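4-oxalocrotonate decarboxylase NahK (Pseudomonas putida, PDB 5D2F) catalyses the metal-assisted decarboxylation of (3E)-2-oxohex-3-enedioate to 2-oxopent-4-enoate, releasing carbon dioxide, in the bacterial breakdown of naphthalene. Local coordinates at residues A[144-149]-A[226-231]; A[43-48]-A[122-127]. The protein carries 1 engineered substitution. All coordinates share one frame; numbering follows the deposited sequence.

Interaction 1: A[144-149]-A[226-231]. With EDO (1,2-ethanediol), chain C.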
loop_
_atom_site.group_PDB
_atom_site.type_symbol
_atom_site.label_atom_id
_atom_site.label_comp_id
_atom_site.label_asym_id
_atom_site.label_seq_id
_atom_site.Cartn_x
_atom_site.Cartn_y
_atom_site.Cartn_z
ATOM N N CYS A 144 12.200 -13.407 8.629
ATOM C CA CYS A 144 10.789 -13.774 8.689
ATOM C C CYS A 144 10.335 -14.351 7.357
ATOM O O CYS A 144 10.708 -13.856 6.290
ATOM C CB CYS A 144 9.923 -12.558 9.026
ATOM S SG CYS A 144 8.229 -12.968 9.526
ATOM N N HIS A 145 9.528 -15.407 7.421
ATOM C CA HIS A 145 9.011 -16.041 6.215
ATOM C C HIS A 145 7.586 -16.516 6.457
ATOM O O HIS A 145 7.027 -16.283 7.532
ATOM C CB HIS A 145 9.936 -17.185 5.776
ATOM C CG HIS A 145 11.330 -16.731 5.473
ATOM N ND1 HIS A 145 11.662 -16.064 4.311
ATOM C CD2 HIS A 145 12.474 -16.807 6.199
ATOM C CE1 HIS A 145 12.952 -15.769 4.327
ATOM N NE2 HIS A 145 13.463 -16.191 5.466
ATOM N N LEU A 146 6.996 -17.149 5.449
ATOM C CA LEU A 146 5.596 -17.562 5.515
ATOM C C LEU A 146 5.236 -18.289 6.812
ATOM O O LEU A 146 4.223 -17.982 7.434
ATOM C CB LEU A 146 5.236 -18.448 4.319
ATOM C CG LEU A 146 3.820 -19.026 4.372
ATOM C CD1 LEU A 146 2.788 -17.908 4.301
ATOM C CD2 LEU A 146 3.610 -19.998 3.228
ATOM N N GLY A 147 6.068 -19.241 7.224
ATOM C CA GLY A 147 5.726 -20.093 8.347
ATOM C C GLY A 147 5.550 -19.294 9.617
ATOM O O GLY A 147 4.708 -19.611 10.471
ATOM N N ASP A 148 6.360 -18.250 9.750
ATOM C CA ASP A 148 6.295 -17.398 10.921
ATOM C C ASP A 148 4.986 -16.622 10.909
ATOM O O ASP A 148 4.398 -16.355 11.957
ATOM C CB ASP A 148 7.454 -16.403 10.902
ATOM C CG ASP A 148 8.806 -17.075 10.713
ATOM O OD1 ASP A 148 9.351 -17.620 11.692
ATOM O OD2 ASP A 148 9.339 -17.052 9.585
ATOM N N VAL A 149 4.538 -16.258 9.713
ATOM C CA VAL A 149 3.374 -15.380 9.556
ATOM C C VAL A 149 2.051 -16.078 9.896
ATOM O O VAL A 149 1.185 -15.491 10.522
ATOM C CB VAL A 149 3.336 -14.765 8.138
ATOM C CG1 VAL A 149 2.023 -14.039 7.865
ATOM C CG2 VAL A 149 4.508 -13.801 7.967
ATOM N N HIS A 226 2.254 -15.856 -2.788
ATOM C CA HIS A 226 1.495 -16.100 -1.575
ATOM C C HIS A 226 1.365 -14.807 -0.820
ATOM O O HIS A 226 2.366 -14.240 -0.370
ATOM C CB HIS A 226 2.188 -17.113 -0.667
ATOM C CG HIS A 226 1.288 -17.683 0.380
ATOM N ND1 HIS A 226 0.471 -16.900 1.171
ATOM C CD2 HIS A 226 1.055 -18.967 0.754
ATOM C CE1 HIS A 226 -0.224 -17.676 1.985
ATOM N NE2 HIS A 226 0.114 -18.932 1.757
ATOM N N PRO A 227 0.130 -14.328 -0.674
ATOM C CA PRO A 227 -0.075 -13.016 -0.063
ATOM C C PRO A 227 0.554 -12.875 1.319
ATOM O O PRO A 227 1.025 -11.795 1.651
ATOM C CB PRO A 227 -1.595 -12.930 0.041
ATOM C CG PRO A 227 -2.071 -13.722 -1.089
ATOM C CD PRO A 227 -1.130 -14.886 -1.200
ATOM N N LEU A 228 0.586 -13.944 2.110
ATOM C CA LEU A 228 1.124 -13.837 3.469
ATOM C C LEU A 228 2.628 -13.649 3.484
ATOM O O LEU A 228 3.201 -13.239 4.492
ATOM C CB LEU A 228 0.750 -15.047 4.316
ATOM C CG LEU A 228 -0.735 -15.239 4.600
ATOM C CD1 LEU A 228 -0.898 -16.422 5.520
ATOM C CD2 LEU A 228 -1.332 -13.990 5.245
ATOM N N SER A 229 3.272 -13.964 2.372
ATOM C CA SER A 229 4.689 -13.726 2.263
ATOM C C SER A 229 4.964 -12.231 2.342
ATOM O O SER A 229 5.989 -11.815 2.881
ATOM C CB SER A 229 5.235 -14.315 0.970
ATOM O OG SER A 229 6.561 -13.881 0.777
ATOM N N SER A 230 4.033 -11.426 1.834
ATOM C CA SER A 230 4.151 -9.975 1.932
ATOM C C SER A 230 4.343 -9.515 3.374
ATOM O O SER A 230 5.131 -8.604 3.647
ATOM C CB SER A 230 2.904 -9.298 1.372
ATOM O OG SER A 230 3.163 -7.942 1.135
ATOM N N VAL A 231 3.613 -10.138 4.287
ATOM C CA VAL A 231 3.707 -9.782 5.694
ATOM C C VAL A 231 5.096 -10.074 6.209
ATOM O O VAL A 231 5.669 -9.288 6.952
ATOM C CB VAL A 231 2.687 -10.538 6.544
ATOM C CG1 VAL A 231 2.806 -10.114 7.986
ATOM C CG2 VAL A 231 1.269 -10.275 6.029
HETATM C C1 EDO C . 1.726 -22.525 1.410
HETATM O O1 EDO C . 2.506 -23.137 2.445
HETATM C C2 EDO C . 0.236 -22.764 1.651
HETATM O O2 EDO C . -0.313 -21.751 2.506
#

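Interaction 2: A[43-48]-A[122-127]. With EDO (1,2-ethanediol), chain D.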
loop_
_atom_site.group_PDB
_atom_site.type_symbol
_atom_site.label_atom_id
_atom_site.label_comp_id
_atom_site.label_asym_id
_atom_site.label_seq_id
_atom_site.Cartn_x
_atom_site.Cartn_y
_atom_site.Cartn_z
ATOM N N VAL A 43 -2.943 18.499 -3.251
ATOM C CA VAL A 43 -3.433 17.851 -4.467
ATOM C C VAL A 43 -2.741 18.449 -5.700
ATOM O O VAL A 43 -3.382 18.924 -6.647
ATOM C CB VAL A 43 -4.962 17.955 -4.579
ATOM C CG1 VAL A 43 -5.485 16.814 -5.432
ATOM C CG2 VAL A 43 -5.604 17.894 -3.185
ATOM N N HIS A 44 -1.417 18.430 -5.663
ATOM C CA HIS A 44 -0.605 19.100 -6.662
ATOM C C HIS A 44 0.590 18.228 -6.986
ATOM O O HIS A 44 1.462 18.046 -6.139
ATOM C CB HIS A 44 -0.124 20.429 -6.085
ATOM C CG HIS A 44 0.667 21.259 -7.042
ATOM N ND1 HIS A 44 0.086 22.216 -7.853
ATOM C CD2 HIS A 44 1.995 21.299 -7.309
ATOM C CE1 HIS A 44 1.020 22.791 -8.587
ATOM N NE2 HIS A 44 2.186 22.256 -8.281
ATOM N N ASP A 45 0.663 17.691 -8.202
ATOM C CA ASP A 45 1.751 16.754 -8.457
ATOM C C ASP A 45 3.083 17.471 -8.610
ATOM O O ASP A 45 3.128 18.652 -8.944
ATOM C CB ASP A 45 1.480 15.778 -9.609
ATOM C CG ASP A 45 1.086 16.461 -10.901
ATOM O OD1 ASP A 45 1.224 17.698 -11.027
ATOM O OD2 ASP A 45 0.649 15.725 -11.811
ATOM N N ILE A 46 4.156 16.751 -8.312
ATOM C CA ILE A 46 5.487 17.341 -8.272
ATOM C C ILE A 46 6.425 16.460 -9.074
ATOM O O ILE A 46 6.074 15.329 -9.397
ATOM C CB ILE A 46 5.997 17.445 -6.818
ATOM C CG1 ILE A 46 5.870 16.092 -6.088
ATOM C CG2 ILE A 46 5.248 18.545 -6.061
ATOM C CD1 ILE A 46 6.675 16.043 -4.793
ATOM N N GLY A 47 7.609 16.968 -9.402
ATOM C CA GLY A 47 8.607 16.155 -10.077
ATOM C C GLY A 47 9.158 15.079 -9.155
ATOM O O GLY A 47 9.268 15.297 -7.943
ATOM N N LYS A 48 9.498 13.912 -9.699
ATOM C CA LYS A 48 10.027 12.859 -8.833
ATOM C C LYS A 48 11.306 13.340 -8.145
ATOM O O LYS A 48 12.179 13.942 -8.781
ATOM C CB LYS A 48 10.214 11.530 -9.569
ATOM C CG LYS A 48 11.236 11.492 -10.669
ATOM C CD LYS A 48 10.994 10.228 -11.510
ATOM C CE LYS A 48 12.040 10.027 -12.605
ATOM N NZ LYS A 48 11.503 9.143 -13.690
ATOM N N LEU A 122 -7.761 14.191 -4.892
ATOM C CA LEU A 122 -6.781 13.256 -5.420
ATOM C C LEU A 122 -6.237 13.798 -6.732
ATOM O O LEU A 122 -6.844 14.687 -7.348
ATOM C CB LEU A 122 -7.427 11.890 -5.663
ATOM C CG LEU A 122 -8.082 11.252 -4.438
ATOM C CD1 LEU A 122 -8.590 9.896 -4.819
ATOM C CD2 LEU A 122 -7.095 11.139 -3.285
ATOM N N ILE A 123 -5.101 13.260 -7.155
ATOM C CA ILE A 123 -4.400 13.786 -8.323
ATOM C C ILE A 123 -4.687 12.974 -9.580
ATOM O O ILE A 123 -5.203 13.503 -10.560
ATOM C CB ILE A 123 -2.884 13.868 -8.082
ATOM C CG1 ILE A 123 -2.580 14.785 -6.893
ATOM C CG2 ILE A 123 -2.180 14.411 -9.314
ATOM C CD1 ILE A 123 -1.120 14.724 -6.450
ATOM N N HIS A 124 -4.357 11.689 -9.554
ATOM C CA HIS A 124 -4.640 10.815 -10.680
ATOM C C HIS A 124 -4.733 9.400 -10.156
ATOM O O HIS A 124 -3.846 8.563 -10.399
ATOM C CB HIS A 124 -3.575 10.947 -11.774
ATOM C CG HIS A 124 -2.180 11.152 -11.262
ATOM N ND1 HIS A 124 -1.206 11.791 -12.006
ATOM C CD2 HIS A 124 -1.583 10.789 -10.102
ATOM C CE1 HIS A 124 -0.079 11.824 -11.320
ATOM N NE2 HIS A 124 -0.276 11.223 -10.162
ATOM N N PRO A 125 -5.815 9.129 -9.415
ATOM C CA PRO A 125 -5.879 7.907 -8.608
ATOM C C PRO A 125 -6.128 6.661 -9.441
ATOM O O PRO A 125 -6.684 6.720 -10.535
ATOM C CB PRO A 125 -7.077 8.154 -7.684
ATOM C CG PRO A 125 -7.936 9.120 -8.422
ATOM C CD PRO A 125 -6.988 9.998 -9.212
ATOM N N LYS A 126 -5.686 5.536 -8.904
ATOM C CA LYS A 126 -5.970 4.239 -9.480
ATOM C C LYS A 126 -6.354 3.376 -8.307
ATOM O O LYS A 126 -6.119 3.751 -7.160
ATOM C CB LYS A 126 -4.725 3.669 -10.154
ATOM C CG LYS A 126 -4.158 4.560 -11.248
ATOM C CD LYS A 126 -3.007 3.879 -11.968
ATOM C CE LYS A 126 -2.425 4.786 -13.052
ATOM N NZ LYS A 126 -1.222 4.158 -13.673
ATOM N N ILE A 127 -6.928 2.215 -8.589
ATOM C CA ILE A 127 -7.274 1.297 -7.521
ATOM C C ILE A 127 -6.604 -0.037 -7.765
ATOM O O ILE A 127 -6.374 -0.425 -8.910
ATOM C CB ILE A 127 -8.785 1.105 -7.381
ATOM C CG1 ILE A 127 -9.405 0.697 -8.713
ATOM C CG2 ILE A 127 -9.441 2.393 -6.861
ATOM C CD1 ILE A 127 -10.867 0.297 -8.585
HETATM C C1 EDO D . -0.655 5.520 -8.794
HETATM O O1 EDO D . 0.523 5.416 -9.598
HETATM C C2 EDO D . -1.688 6.380 -9.514
HETATM O O2 EDO D . -1.195 7.725 -9.675
#

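Interaction 1: A[144-149]-A[226-231]
Leu146 sets one of its two methyls over the face of the imidazole of His226: CD1 sits 3.8 Å from the centroid of that ring and 11° from its normal, a CH-pi contact. The two side chains run at about a right angle to each other. With CG anti to the backbone N (chi1 175°), Leu146 reaches out from its helix so that its branches divide the work; CD1 also presses on CB of Leu228 at 3.5 Å, while CD2 turns to a bound ethanediol (chain C), 3.4 Å from its O1.

The capping bond at ND1 helps to set the rotation of the ring: as N-cap of helix 227-239, His226 accepts there from Leu228 N (3.1 Å), the donor lying 17° out of the ring plane. In the crystal its NE2 also shares a hydrogen bond of 2.9 Å with O2 of the ethanediol, probably from the crystallisation liquor. What meet here are the first turns of two helices: the short helix 146-150, in the connection between antiparallel strands 126-135 and 153-163 of the eight-stranded sheet, and helix 227-239, which lies against strand 126-135 through Leu228 and Val231 on Val133.

Deeper in, the contact is made by aliphatic side chains against each other and against the backbone. Val149 points its fork at the second helix, CG1 standing 3.7 Å from Leu228 O. The same CG1 touches CB of Val231 at 3.8 Å, the two valines crossing obliquely. Ala232, one residue further along helix 227-239, extends the surface on which Val149 rests.

Interaction 2: A[43-48]-A[122-127]
His124, which lies beside Asp45 across this contact, accepts a hydrogen bond at its backbone O from O2 of a bound ethanediol (chain D), 2.9 Å away. The ethanediol also bonds to Ser165 N. The imidazole itself is held by the same residue, NE2 being hydrogen-bonded to Ser165 O, with CE1 lying on the side of Asp45. Asp45 OD2 approaches that carbon obliquely at 4.0 Å, with carboxylate and ring planes 60° apart; no bond forms, although a nearby carboxylate would probably favour any positive charge on the ring.

Ile123 packs against both groups, each branch with its own task. CG2, anti to the backbone N while CG1 lies beside it (chi1 -60°), covers one face of the His124 ring, 3.6 Å above its centre, and meets Asp45 CB at 3.9 Å. The other branch runs out extended, so that CD1 lies against the main chain, 3.8 Å from His44 N, and CG1 touches Val43 CG1 at 3.8 Å. An alanine here would lack both arms, which would probably take away the packing over the His124 ring and open a gap beside the backbone of His44 and Asp45.

Val43 CG1 packs close on Leu122 O, at 3.2 Å. The valine has positive phi, in a Schellman motif that ends helix 26-41 and turns the chain into this loop. Asp164 accepts from Ile123 N and His124 N, one on each carboxylate oxygen. The whole is a junction of loops at the entry to strand 126-135, the strand of the fumarylacetoacetate hydrolase-type fold that carries the metal-binding Glu128 and Glu130.

In the fold
Interactions 1 and 2 lie on opposite sides of the chain's centre, their own centres 31 Å apart and their nearest atoms about 15 Å apart. They follow in series along the sequence: 43-48 with 122-127 is complete before 144-149 with 226-231 begins. Strand 126-135 relates them, since interaction 2 lies at its start and helix 146-150 of interaction 1 is the next helix after it. That strand supplies two of the glutamates that bind metal in other structures of the protein, the third being Glu161 on neighbouring strand 153-163; no metal is bound in this model. One contact thus ties the loop after helix 26-41 to the loop leading into strand 126-135, whereas the other joins two helices.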